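Local coordinates for NTP pyrophosphohydrolase MazG-like domain-containing protein (Vibrio sp. DAT722, PDB 2Q73), which probably hydrolyses nucleoside triphosphates to monophosphates and pyrophosphate with the aid of magnesium, as a house-cleaning enzyme of the MazG family, at the interface of chains A and B and the interface of chains A and C. Coordinates in Å, arbitrary orientation; residue numbers count along the deposited sequence, not the author numbering. Chains: chain A/B/C, Hypothetical protein.

Contact 1: the interface of chains A and B. Residues chain A 22, 25-26, 29; chain B 35-36, 38-39.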
ATOM      1  N   HIS A  22      -1.029  -6.867 -13.644  1.00 28.02           N
ATOM      2  CA  HIS A  22       0.420  -6.753 -13.540  1.00 28.62           C
ATOM      3  C   HIS A  22       0.831  -5.351 -13.079  1.00 28.09           C
ATOM      4  O   HIS A  22       1.624  -5.201 -12.135  1.00 27.74           O
ATOM      5  CB  HIS A  22       1.101  -7.089 -14.889  1.00 29.34           C
ATOM      6  CG  HIS A  22       2.479  -6.499 -15.021  1.00 31.23           C
ATOM      7  ND1 HIS A  22       3.617  -7.157 -14.595  1.00 32.93           N
ATOM      8  CD2 HIS A  22       2.895  -5.301 -15.504  1.00 32.94           C
ATOM      9  CE1 HIS A  22       4.673  -6.390 -14.814  1.00 33.65           C
ATOM     10  NE2 HIS A  22       4.262  -5.257 -15.361  1.00 34.09           N
ATOM     11  N   PHE A  25      -0.306  -4.640  -9.317  1.00 25.00           N
ATOM     12  CA  PHE A  25       0.575  -5.374  -8.402  1.00 24.84           C
ATOM     13  C   PHE A  25       1.938  -4.710  -8.287  1.00 25.92           C
ATOM     14  O   PHE A  25       2.453  -4.536  -7.191  1.00 26.48           O
ATOM     15  CB  PHE A  25       0.775  -6.832  -8.851  1.00 24.79           C
ATOM     16  CG  PHE A  25      -0.423  -7.721  -8.661  1.00 24.51           C
ATOM     17  CD1 PHE A  25      -1.122  -7.760  -7.447  1.00 26.54           C
ATOM     18  CD2 PHE A  25      -0.833  -8.578  -9.708  1.00 25.04           C
ATOM     19  CE1 PHE A  25      -2.226  -8.625  -7.274  1.00 28.30           C
ATOM     20  CE2 PHE A  25      -1.938  -9.439  -9.548  1.00 26.25           C
ATOM     21  CZ  PHE A  25      -2.621  -9.479  -8.338  1.00 26.89           C
ATOM     22  N   LYS A  26       2.536  -4.357  -9.417  1.00 26.10           N
ATOM     23  CA  LYS A  26       3.838  -3.678  -9.395  1.00 26.54           C
ATOM     24  C   LYS A  26       3.788  -2.335  -8.657  1.00 26.79           C
ATOM     25  O   LYS A  26       4.700  -2.011  -7.897  1.00 26.83           O
ATOM     26  CB  LYS A  26       4.377  -3.478 -10.823  1.00 26.73           C
ATOM     27  CG  LYS A  26       4.875  -4.764 -11.547  1.00 27.29           C
ATOM     28  CD  LYS A  26       5.980  -5.536 -10.764  1.00 32.27           C
ATOM     29  CE  LYS A  26       7.135  -4.647 -10.319  1.00 33.73           C
ATOM     30  NZ  LYS A  26       8.187  -5.500  -9.652  1.00 36.04           N
ATOM     31  N   GLU A  29       3.868  -3.147  -5.010  1.00 26.28           N
ATOM     32  CA  GLU A  29       5.240  -3.625  -4.727  0.80 27.05           C
ATOM     33  C   GLU A  29       6.200  -2.447  -4.524  1.00 26.77           C
ATOM     34  O   GLU A  29       6.989  -2.423  -3.550  1.00 26.28           O
ATOM     35  CB  GLU A  29       5.773  -4.522  -5.867  0.80 27.35           C
ATOM     36  CG  GLU A  29       5.286  -5.937  -5.812  0.80 29.42           C
ATOM     37  CD  GLU A  29       5.622  -6.749  -7.072  0.80 28.62           C
ATOM     38  OE2 GLU A  29       4.618  -7.269  -7.623  0.80 29.00           O
TER
ATOM     39  N   SER B  35       1.809  -8.209  -2.407  1.00 25.80           N
ATOM     40  CA  SER B  35       1.527  -7.955  -3.809  1.00 25.59           C
ATOM     41  C   SER B  35       2.384  -8.807  -4.725  1.00 26.48           C
ATOM     42  O   SER B  35       1.864  -9.446  -5.641  1.00 26.25           O
ATOM     43  CB  SER B  35       1.756  -6.472  -4.093  1.00 24.78           C
ATOM     44  OG  SER B  35       1.200  -6.189  -5.341  1.00 27.60           O
ATOM     45  N   GLU B  36       3.689  -8.850  -4.442  1.00 26.85           N
ATOM     46  CA  GLU B  36       4.634  -9.668  -5.200  1.00 27.27           C
ATOM     47  C   GLU B  36       4.302 -11.166  -5.132  1.00 27.16           C
ATOM     48  O   GLU B  36       4.303 -11.842  -6.169  1.00 26.28           O
ATOM     49  CB  GLU B  36       6.060  -9.425  -4.692  1.00 27.88           C
ATOM     50  CG  GLU B  36       7.151 -10.096  -5.551  1.00 27.34           C
ATOM     51  CD  GLU B  36       8.538  -9.945  -4.961  1.00 30.11           C
ATOM     52  OE1 GLU B  36       8.675  -9.390  -3.835  1.00 31.80           O
ATOM     53  OE2 GLU B  36       9.492 -10.407  -5.620  1.00 32.59           O
ATOM     54  N   ILE B  38       1.437 -12.601  -4.533  1.00 26.58           N
ATOM     55  CA  ILE B  38       0.203 -12.857  -5.285  1.00 27.10           C
ATOM     56  C   ILE B  38       0.457 -12.803  -6.802  1.00 26.74           C
ATOM     57  O   ILE B  38       0.005 -13.683  -7.545  1.00 26.58           O
ATOM     58  CB  ILE B  38      -0.960 -11.902  -4.852  1.00 26.98           C
ATOM     59  CG1 ILE B  38      -1.380 -12.237  -3.407  1.00 27.29           C
ATOM     60  CG2 ILE B  38      -2.169 -12.007  -5.825  1.00 28.53           C
ATOM     61  CD1 ILE B  38      -2.447 -11.287  -2.797  1.00 28.64           C
ATOM     62  N   ARG B  39       1.212 -11.801  -7.247  1.00 25.96           N
ATOM     63  CA  ARG B  39       1.526 -11.673  -8.674  1.00 26.35           C
ATOM     64  C   ARG B  39       2.250 -12.924  -9.169  1.00 26.24           C
ATOM     65  O   ARG B  39       2.002 -13.415 -10.264  1.00 25.53           O
ATOM     66  CB  ARG B  39       2.380 -10.419  -8.905  1.00 26.75           C
ATOM     67  CG  ARG B  39       2.799 -10.213 -10.348  1.00 27.72           C
ATOM     68  CD  ARG B  39       3.563  -8.886 -10.538  1.00 27.85           C
ATOM     69  NE  ARG B  39       4.775  -8.764  -9.723  1.00 31.92           N
ATOM     70  CZ  ARG B  39       5.973  -9.285 -10.020  1.00 32.21           C
ATOM     71  NH1 ARG B  39       6.167 -10.031 -11.112  1.00 32.54           N
ATOM     72  NH2 ARG B  39       6.988  -9.073  -9.201  1.00 33.45           N
TER

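Contact 2: the interface of chains A and C. Residues chain A 80, 83-84; chain C 45, 51, 56-57, 60.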
ATOM      1  N   THR A  80      -5.309  15.794 -16.897  1.00 24.57           N
ATOM      2  CA  THR A  80      -5.901  15.586 -15.572  1.00 24.13           C
ATOM      3  C   THR A  80      -5.349  16.607 -14.573  1.00 24.05           C
ATOM      4  O   THR A  80      -6.100  17.186 -13.786  1.00 23.73           O
ATOM      5  CB  THR A  80      -5.661  14.149 -15.073  1.00 24.51           C
ATOM      6  OG1 THR A  80      -6.196  13.221 -16.024  1.00 23.39           O
ATOM      7  CG2 THR A  80      -6.318  13.925 -13.720  1.00 23.94           C
ATOM      8  N   LEU A  83      -7.049  19.883 -15.188  1.00 26.99           N
ATOM      9  CA  LEU A  83      -8.383  19.816 -14.598  1.00 27.54           C
ATOM     10  C   LEU A  83      -8.356  19.993 -13.084  1.00 28.14           C
ATOM     11  O   LEU A  83      -9.160  20.750 -12.524  1.00 28.21           O
ATOM     12  CB  LEU A  83      -9.080  18.501 -14.978  1.00 27.36           C
ATOM     13  CG  LEU A  83      -9.389  18.302 -16.469  1.00 27.55           C
ATOM     14  CD1 LEU A  83     -10.068  16.960 -16.714  1.00 28.27           C
ATOM     15  CD2 LEU A  83     -10.214  19.462 -17.046  1.00 28.26           C
ATOM     16  N   LYS A  84      -7.421  19.302 -12.423  1.00 28.96           N
ATOM     17  CA  LYS A  84      -7.218  19.470 -10.983  1.00 30.34           C
ATOM     18  C   LYS A  84      -6.864  20.897 -10.600  1.00 30.67           C
ATOM     19  O   LYS A  84      -7.341  21.391  -9.591  1.00 31.02           O
ATOM     20  CB  LYS A  84      -6.157  18.496 -10.442  1.00 30.22           C
ATOM     21  CG  LYS A  84      -6.665  17.074 -10.301  1.00 32.72           C
ATOM     22  CD  LYS A  84      -7.625  16.938  -9.115  1.00 35.65           C
ATOM     23  CE  LYS A  84      -6.893  16.621  -7.818  1.00 36.20           C
ATOM     24  NZ  LYS A  84      -7.822  16.770  -6.658  1.00 36.78           N
TER
ATOM     25  N   GLN C  45     -10.503   9.133 -19.795  1.00 27.11           N
ATOM     26  CA  GLN C  45     -10.140  10.511 -19.474  1.00 26.95           C
ATOM     27  C   GLN C  45     -11.405  11.304 -19.203  1.00 26.70           C
ATOM     28  O   GLN C  45     -12.152  11.629 -20.134  1.00 26.01           O
ATOM     29  CB  GLN C  45      -9.292  11.142 -20.586  1.00 26.93           C
ATOM     30  CG  GLN C  45      -8.838  12.592 -20.307  1.00 28.69           C
ATOM     31  CD  GLN C  45      -8.071  12.726 -19.004  1.00 30.01           C
ATOM     32  OE1 GLN C  45      -7.216  11.894 -18.674  1.00 29.80           O
ATOM     33  NE2 GLN C  45      -8.385  13.765 -18.245  1.00 30.42           N
ATOM     34  N   LEU C  51     -14.540  13.936 -13.003  1.00 31.68           N
ATOM     35  CA  LEU C  51     -13.194  13.791 -12.449  1.00 31.47           C
ATOM     36  C   LEU C  51     -13.196  13.128 -11.070  1.00 31.45           C
ATOM     37  O   LEU C  51     -12.433  12.182 -10.828  1.00 30.67           O
ATOM     38  CB  LEU C  51     -12.462  15.149 -12.432  1.00 31.15           C
ATOM     39  CG  LEU C  51     -11.022  15.164 -11.890  1.00 31.97           C
ATOM     40  CD1 LEU C  51     -10.048  14.404 -12.798  1.00 30.51           C
ATOM     41  CD2 LEU C  51     -10.557  16.594 -11.699  1.00 31.13           C
ATOM     42  N   ALA C  56      -8.283   8.497 -13.293  1.00 25.82           N
ATOM     43  CA  ALA C  56      -7.451   9.654 -13.648  1.00 25.82           C
ATOM     44  C   ALA C  56      -7.101  10.497 -12.426  1.00 26.30           C
ATOM     45  O   ALA C  56      -5.917  10.767 -12.168  1.00 25.11           O
ATOM     46  CB  ALA C  56      -8.153  10.511 -14.695  1.00 25.20           C
ATOM     47  N   GLU C  57      -8.135  10.946 -11.703  1.00 26.66           N
ATOM     48  CA  GLU C  57      -7.921  11.761 -10.499  1.00 27.06           C
ATOM     49  C   GLU C  57      -7.049  11.036  -9.477  1.00 26.95           C
ATOM     50  O   GLU C  57      -6.145  11.632  -8.908  1.00 26.56           O
ATOM     51  CB  GLU C  57      -9.239  12.148  -9.840  1.00 27.66           C
ATOM     52  CG  GLU C  57      -9.050  12.697  -8.420  1.00 31.68           C
ATOM     53  CD  GLU C  57     -10.321  13.208  -7.823  1.00 37.81           C
ATOM     54  OE1 GLU C  57     -11.002  12.419  -7.134  1.00 39.99           O
ATOM     55  OE2 GLU C  57     -10.658  14.393  -8.070  1.00 39.70           O
ATOM     56  N   TYR C  60      -3.444  10.921 -10.605  1.00 27.60           N
ATOM     57  CA  TYR C  60      -2.861  12.246 -10.409  1.00 27.18           C
ATOM     58  C   TYR C  60      -2.552  12.474  -8.917  1.00 27.83           C
ATOM     59  O   TYR C  60      -1.499  13.028  -8.561  1.00 27.90           O
ATOM     60  CB  TYR C  60      -3.762  13.379 -10.946  1.00 27.58           C
ATOM     61  CG  TYR C  60      -3.110  14.695 -10.599  1.00 27.07           C
ATOM     62  CD1 TYR C  60      -2.073  15.189 -11.378  1.00 27.38           C
ATOM     63  CD2 TYR C  60      -3.445  15.378  -9.427  1.00 28.02           C
ATOM     64  CE1 TYR C  60      -1.410  16.371 -11.034  1.00 28.44           C
ATOM     65  CE2 TYR C  60      -2.777  16.561  -9.065  1.00 28.01           C
ATOM     66  CZ  TYR C  60      -1.764  17.035  -9.867  1.00 28.99           C
ATOM     67  OH  TYR C  60      -1.121  18.210  -9.534  1.00 31.14           O
TER

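Contact 3: the interface of chains A and C. Residues chain A 51, 57, 60-61; chain C 80, 84, 87.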
ATOM      1  N   LEU A  51      22.150   4.443  -5.826  1.00 30.90           N
ATOM      2  CA  LEU A  51      20.793   4.450  -6.371  1.00 30.78           C
ATOM      3  C   LEU A  51      19.904   3.310  -5.863  1.00 30.67           C
ATOM      4  O   LEU A  51      18.757   3.537  -5.504  1.00 30.25           O
ATOM      5  CB  LEU A  51      20.830   4.451  -7.908  1.00 30.17           C
ATOM      6  CG  LEU A  51      19.471   4.543  -8.619  1.00 31.36           C
ATOM      7  CD1 LEU A  51      18.720   5.814  -8.266  1.00 29.15           C
ATOM      8  CD2 LEU A  51      19.694   4.425 -10.145  1.00 30.57           C
ATOM      9  N   GLU A  57      15.168   6.251  -5.952  1.00 25.85           N
ATOM     10  CA  GLU A  57      14.797   5.138  -6.832  1.00 26.81           C
ATOM     11  C   GLU A  57      13.358   4.713  -6.628  1.00 26.60           C
ATOM     12  O   GLU A  57      12.633   4.507  -7.604  1.00 26.33           O
ATOM     13  CB  GLU A  57      15.707   3.929  -6.648  1.00 27.74           C
ATOM     14  CG  GLU A  57      15.244   2.716  -7.440  1.00 32.61           C
ATOM     15  CD  GLU A  57      16.260   1.616  -7.467  1.00 39.17           C
ATOM     16  OE1 GLU A  57      16.263   0.780  -6.528  1.00 42.27           O
ATOM     17  OE2 GLU A  57      17.054   1.588  -8.433  1.00 40.30           O
ATOM     18  N   TYR A  60      10.856   7.250  -7.988  1.00 26.49           N
ATOM     19  CA  TYR A  60      10.845   7.070  -9.442  1.00 26.45           C
ATOM     20  C   TYR A  60      10.071   5.800  -9.860  1.00 26.86           C
ATOM     21  O   TYR A  60       9.266   5.811 -10.814  1.00 26.75           O
ATOM     22  CB  TYR A  60      12.274   7.049 -10.060  1.00 25.74           C
ATOM     23  CG  TYR A  60      12.146   6.866 -11.551  1.00 26.56           C
ATOM     24  CD1 TYR A  60      11.920   7.956 -12.392  1.00 28.62           C
ATOM     25  CD2 TYR A  60      12.156   5.591 -12.115  1.00 26.94           C
ATOM     26  CE1 TYR A  60      11.736   7.762 -13.769  1.00 28.00           C
ATOM     27  CE2 TYR A  60      11.966   5.385 -13.465  1.00 27.93           C
ATOM     28  CZ  TYR A  60      11.761   6.465 -14.287  1.00 27.76           C
ATOM     29  OH  TYR A  60      11.582   6.232 -15.635  1.00 30.63           O
ATOM     30  N   ASP A  61      10.311   4.698  -9.160  1.00 27.55           N
ATOM     31  CA  ASP A  61       9.614   3.448  -9.497  1.00 28.17           C
ATOM     32  C   ASP A  61       8.092   3.546  -9.275  1.00 28.78           C
ATOM     33  O   ASP A  61       7.324   3.006 -10.077  1.00 28.98           O
ATOM     34  CB  ASP A  61      10.191   2.278  -8.686  1.00 29.44           C
ATOM     35  CG  ASP A  61      11.643   1.953  -9.042  1.00 30.55           C
ATOM     36  OD1 ASP A  61      12.224   2.482 -10.028  1.00 29.37           O
ATOM     37  OD2 ASP A  61      12.225   1.140  -8.300  1.00 33.34           O
TER
ATOM     38  N   THR C  80      17.116  11.497 -11.317  1.00 25.57           N
ATOM     39  CA  THR C  80      16.841  10.083 -11.026  1.00 24.97           C
ATOM     40  C   THR C  80      16.435   9.301 -12.280  1.00 25.25           C
ATOM     41  O   THR C  80      17.001   8.244 -12.560  1.00 24.85           O
ATOM     42  CB  THR C  80      15.821   9.943  -9.862  1.00 25.70           C
ATOM     43  OG1 THR C  80      16.340  10.649  -8.727  1.00 25.96           O
ATOM     44  CG2 THR C  80      15.609   8.493  -9.496  1.00 23.63           C
ATOM     45  N   LYS C  84      18.317   6.155 -14.089  1.00 28.13           N
ATOM     46  CA  LYS C  84      17.570   4.946 -14.423  1.00 28.76           C
ATOM     47  C   LYS C  84      17.690   4.595 -15.903  1.00 28.85           C
ATOM     48  O   LYS C  84      17.766   3.417 -16.270  1.00 28.19           O
ATOM     49  CB  LYS C  84      16.113   5.124 -14.031  1.00 28.48           C
ATOM     50  CG  LYS C  84      15.900   5.175 -12.515  1.00 30.77           C
ATOM     51  CD  LYS C  84      16.023   3.805 -11.855  1.00 34.09           C
ATOM     52  CE  LYS C  84      14.750   2.996 -12.026  1.00 35.36           C
ATOM     53  NZ  LYS C  84      14.937   1.570 -11.656  1.00 38.06           N
ATOM     54  N   LEU C  87      21.116   2.988 -16.579  1.00 31.83           N
ATOM     55  CA  LEU C  87      21.096   1.579 -16.198  1.00 32.69           C
ATOM     56  C   LEU C  87      20.239   0.726 -17.141  1.00 33.35           C
ATOM     57  O   LEU C  87      20.645  -0.395 -17.517  1.00 33.20           O
ATOM     58  CB  LEU C  87      20.634   1.414 -14.753  1.00 32.84           C
ATOM     59  CG  LEU C  87      21.612   1.752 -13.634  1.00 32.60           C
ATOM     60  CD1 LEU C  87      20.884   1.598 -12.299  1.00 34.97           C
ATOM     61  CD2 LEU C  87      22.855   0.862 -13.695  1.00 35.10           C
TER
HETATM   62  O   HOH W   1      14.401  -0.170  -9.096  1.00 36.86           O

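Contact 1: the interface of chains A and B
B:Arg39 lies across A:Phe25, A:Glu29 and A:Lys26 and buries 96 Å² against chain A. Its chain leaves the backbone extended and turns at chi3 (58°), which swings the guanidinium group toward A:Glu29. There NE of B:Arg39 gives a nearly straight hydrogen bond (173° at the hydrogen) to carboxylate oxygen OE2 of A:Glu29 at 2.6 Å, in the guanidinium plane, and the pair is also a salt bridge. The carboxylate of A:Glu29 is modelled incompletely, which leaves the second oxygen unplaced. The aliphatic part of A:Lys26 lies over one guanidinium face, CD being 3.8 Å from CZ of B:Arg39. Arginine suits this place because its methylenes pack while its planar head bonds: CB of B:Arg39 is 3.8 Å from CD2 of A:Phe25. That phenyl ring, with 66 Å² hidden, also meets B:Ile38, whose CG2 methyl is 3.6 Å from CZ of A:Phe25. The backbone carbonyl O of A:Phe25 accepts a hydrogen bond from OG of B:Ser35 at 2.8 Å. A small residue suits this close approach of the backbones. Both sides belong to helix 20-39, so the helix meets its own copy in a two-fold symmetric contact, perhaps one that joins subunits of the deposited four-chain assembly.

Contact 2: the interface of chains A and C
Polar contact between A:Thr80 and C:Gln45 marks one end of this patch. The amide nitrogen NE2 of C:Gln45 donates to the hydroxyl OG1 of A:Thr80 at 3.2 Å, with the oxygen in the amide plane and a bent 145° at the hydrogen. OG1 of A:Thr80 is 3.1 Å from OE1 of C:Gln45 and could donate to it. A hydroxyl suits the place because it can both give and accept.

The charged contact is looser. A:Lys84 NZ stands 4.0 Å from carboxylate oxygen OE2 of C:Glu57, a long salt bridge between side chains crossing at about a right angle.

Apolar contacts fill the space between. With chi1 at -57°, A:Thr80 sends its OG1 to the glutamine and leaves its methyl CG2 directed at chain C, 3.8 Å from CB of C:Tyr60 and 3.9 Å from CD1 of C:Leu51. The methyl also lies against C:Ala56. The other methyl of C:Leu51, CD2, meets A:Lys84 CD at 3.9 Å and borders A:Leu83. A branched leucine end can touch several neighbours at once. A:Lys84 CG stands above the ring plane of C:Tyr60, just outside its rim, 3.7 Å from CD2 of that residue, so its methylenes pack before its amine reaches the acid.

Helix 77-88 of chain A rests on the start of helix 55-72 of chain C and on the loops holding C:Gln45 and C:Leu51, part of the two-fold A-C interface, probably a dimer contact.

Contact 3: the interface of chains A and C
Two bends in C:Lys84, at chi2 (-75°) and chi3 (-80°), fold its chain past A:Tyr60 and bring the amine to A:Asp61. The aspartate meets it with CG beside its own backbone N (chi1 -66°). NZ of C:Lys84 lies 3.3 Å from carboxylate oxygen OD1 of A:Asp61, a salt bridge whose hydrogen bond is weak. Water 1 adds a second link: it is 2.7 Å from OD2 of A:Asp61 and 3.1 Å from NZ of C:Lys84, so the amine reaches one aspartate oxygen weakly and directly, the other through water. A second acid, A:Glu57, places OE2 3.9 Å from NZ of C:Lys84, a long salt bridge. Lysine suits this place because its long chain carries a positive group to two carboxylates.

Along the way CG of the lysine lies above one face of the A:Tyr60 ring, near its CD2-CE2 rim, and CE of C:Lys84 slips beyond that rim, 3.7 Å from CD2 of A:Tyr60. OD1 of A:Asp61 sits at the edge of that ring, in its plane. The methyl CG2 of C:Thr80 packs on CB of A:Tyr60 at 3.7 Å. A:Leu51 and C:Leu87 reach toward each other tip to tip, CD2 to CD1 at 3.7 Å.

A:Asp61 is a magnesium ligand on helix 55-72, with A:Glu58 and, on helix 20-39, A:Glu30 and A:Glu33. Helix 77-90 of chain C thus brings its lysine to the border of the metal site, and the active site may include both chains.

Contact 2 and contact 3 belong to one two-fold interface and are built from many of the same positions with the chains exchanged: Leu51, Glu57 and Tyr60 on one side, Thr80 and Lys84 on the other. The C-terminal helix of each subunit thus docks near helix 55-72 of the other. Their C-alpha centres are about 26 Å apart. Contact 1 lies about 25 Å from contact 2 and 19 Å from contact 3, and uses helix 20-39 instead. Chain A meets B and C through separate surfaces, which would let A-C pairs be joined through contact 1 into the deposited four-chain assembly, if that is the biological one.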